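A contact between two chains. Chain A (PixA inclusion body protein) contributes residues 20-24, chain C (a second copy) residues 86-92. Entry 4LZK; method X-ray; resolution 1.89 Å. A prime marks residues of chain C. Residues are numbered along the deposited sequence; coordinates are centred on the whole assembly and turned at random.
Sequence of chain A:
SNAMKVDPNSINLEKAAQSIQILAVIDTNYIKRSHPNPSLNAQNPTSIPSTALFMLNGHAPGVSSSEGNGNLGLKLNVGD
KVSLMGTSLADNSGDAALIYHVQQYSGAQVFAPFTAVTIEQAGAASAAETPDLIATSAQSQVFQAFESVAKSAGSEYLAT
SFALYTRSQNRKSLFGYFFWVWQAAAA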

# COMPACT_ATOMS: atom_id res chain seq x y z
N ILE A 20 16.86 14.17 6.21
CA ILE A 20 15.63 13.73 5.62
C ILE A 20 14.61 14.87 5.75
O ILE A 20 14.45 15.43 6.90
CB ILE A 20 15.14 12.51 6.37
CG1 ILE A 20 16.25 11.45 6.29
CG2 ILE A 20 13.87 11.99 5.77
CD1 ILE A 20 16.19 10.46 7.40
N GLN A 21 13.95 15.23 4.66
CA GLN A 21 12.86 16.23 4.74
C GLN A 21 11.50 15.47 4.86
O GLN A 21 11.26 14.48 4.09
CB GLN A 21 12.91 17.08 3.50
CG GLN A 21 14.23 17.83 3.23
CD GLN A 21 14.19 18.60 1.87
OE1 GLN A 21 13.97 18.02 0.80
NE2 GLN A 21 14.41 19.83 1.92
N ILE A 22 10.70 15.82 5.83
CA ILE A 22 9.37 15.21 6.08
C ILE A 22 8.30 16.30 5.89
O ILE A 22 8.44 17.43 6.46
CB ILE A 22 9.30 14.58 7.43
CG1 ILE A 22 10.45 13.61 7.69
CG2 ILE A 22 7.99 13.91 7.70
CD1 ILE A 22 10.53 13.17 9.15
N LEU A 23 7.24 16.02 5.11
CA LEU A 23 6.16 16.94 4.91
C LEU A 23 4.87 16.27 5.34
O LEU A 23 4.56 15.17 4.85
CB LEU A 23 6.06 17.39 3.48
CG LEU A 23 4.97 18.43 3.28
CD1 LEU A 23 5.35 19.75 4.02
CD2 LEU A 23 4.73 18.71 1.84
N ALA A 24 4.19 16.86 6.25
CA ALA A 24 2.88 16.40 6.64
C ALA A 24 1.83 17.23 5.90
O ALA A 24 1.87 18.48 5.91
CB ALA A 24 2.74 16.53 8.13
N GLY C 86 1.36 22.38 -6.58
CA GLY C 86 2.61 21.65 -6.47
C GLY C 86 3.53 22.33 -5.48
O GLY C 86 3.55 23.56 -5.37
N THR C 87 4.33 21.56 -4.79
CA THR C 87 5.27 22.14 -3.88
C THR C 87 6.39 21.16 -3.60
O THR C 87 6.31 19.99 -3.99
CB THR C 87 4.56 22.49 -2.55
OG1 THR C 87 5.41 23.35 -1.76
CG2 THR C 87 4.16 21.21 -1.71
N SER C 88 7.43 21.59 -2.89
CA SER C 88 8.51 20.65 -2.62
C SER C 88 8.30 20.00 -1.28
O SER C 88 7.31 20.33 -0.53
CB SER C 88 9.83 21.46 -2.72
OG SER C 88 9.94 22.18 -1.49
N LEU C 89 9.22 19.13 -0.91
CA LEU C 89 9.22 18.47 0.38
C LEU C 89 9.46 19.46 1.51
O LEU C 89 9.08 19.19 2.66
CB LEU C 89 10.22 17.31 0.44
CG LEU C 89 9.74 16.01 -0.23
CD1 LEU C 89 10.92 15.08 -0.55
CD2 LEU C 89 8.71 15.35 0.74
N ALA C 90 10.09 20.59 1.21
CA ALA C 90 10.15 21.66 2.20
C ALA C 90 9.22 22.77 1.87
O ALA C 90 9.49 23.94 2.15
CB ALA C 90 11.56 22.14 2.43
N ASP C 91 8.09 22.42 1.26
CA ASP C 91 6.99 23.34 1.00
C ASP C 91 7.39 24.59 0.25
O ASP C 91 6.86 25.70 0.54
CB ASP C 91 6.24 23.70 2.29
CG ASP C 91 4.84 24.17 2.01
OD1 ASP C 91 4.32 23.84 0.91
OD2 ASP C 91 4.23 24.85 2.85
N ASN C 92 8.31 24.44 -0.71
CA ASN C 92 8.80 25.59 -1.52
C ASN C 92 9.45 26.69 -0.68
O ASN C 92 9.50 27.86 -1.11
CB ASN C 92 7.71 26.18 -2.39
CG ASN C 92 7.40 25.30 -3.60
OD1 ASN C 92 8.00 24.28 -3.81
ND2 ASN C 92 6.41 25.71 -4.38
O HOH W 1 12.17 18.88 -1.95
O HOH W 2 13.10 20.80 -0.09
O HOH W 3 10.19 19.39 5.19

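Residues 20-24 of chain A form an extended segment within a longer strand, whereas the strand of chain C ends its run at Ser88′ and passes into a type I β turn from Ser88′ to Asp91′, closed by a backbone hydrogen bond from Asp91′ N to Ser88′ O (2.9 Å). The nearest CA atoms across the contact are those of Leu23 and Leu89′, 5.7 Å apart. No direct hydrogen bond crosses the contact; packing and bridging waters join the two stretches, which together bury 300 Å².

Strand alternation directs the CA-to-CB bonds of Gln21 and Leu23 toward the turn and that of Ile22 away from it. Leu23, with chi1 t and chi2 p, is buried and makes the broadest set of contacts. Its CB lies 3.6 Å from Leu89′ O and 4.3 Å from Leu89′ CD2, while CD2 reaches Ser88′ O at 3.9 Å and Thr87′ CG2 at 4.4 Å. CD1 lies 4.4 Å from Asp91′ CB, so the branched leucine end spans the turn and touches the aliphatic parts of Thr87′ and Asp91′. Leu89′, itself buried, offers its apolar side chain to Leu23 and Gln21, as suits a buried site.

Gln21 extends along the turn, its OE1 3.8 Å from Leu89′ CB and its NE2 3.7 Å from Ala90′ CB. The small methyl group of Ala90′ thus packs against the amide, whose polar atoms also meet waters that bridge to the turn: NE2 donates to water 2 (2.6 Å), which also accepts a weak bond from Ala90′ N (3.3 Å). Water 1 accepts from Leu89′ N (3.1 Å) and lies 3.4 Å from Gln21 OE1, to which it donates weakly. Water 3 lies 2.9 Å from Ile22 O and 2.8 Å from Leu89′ O, between the two carbonyls.

Within chain C, Ser88′ OG accepts from Asn92′ N (2.9 Å) and weakly from Ala90′ N (3.1 Å).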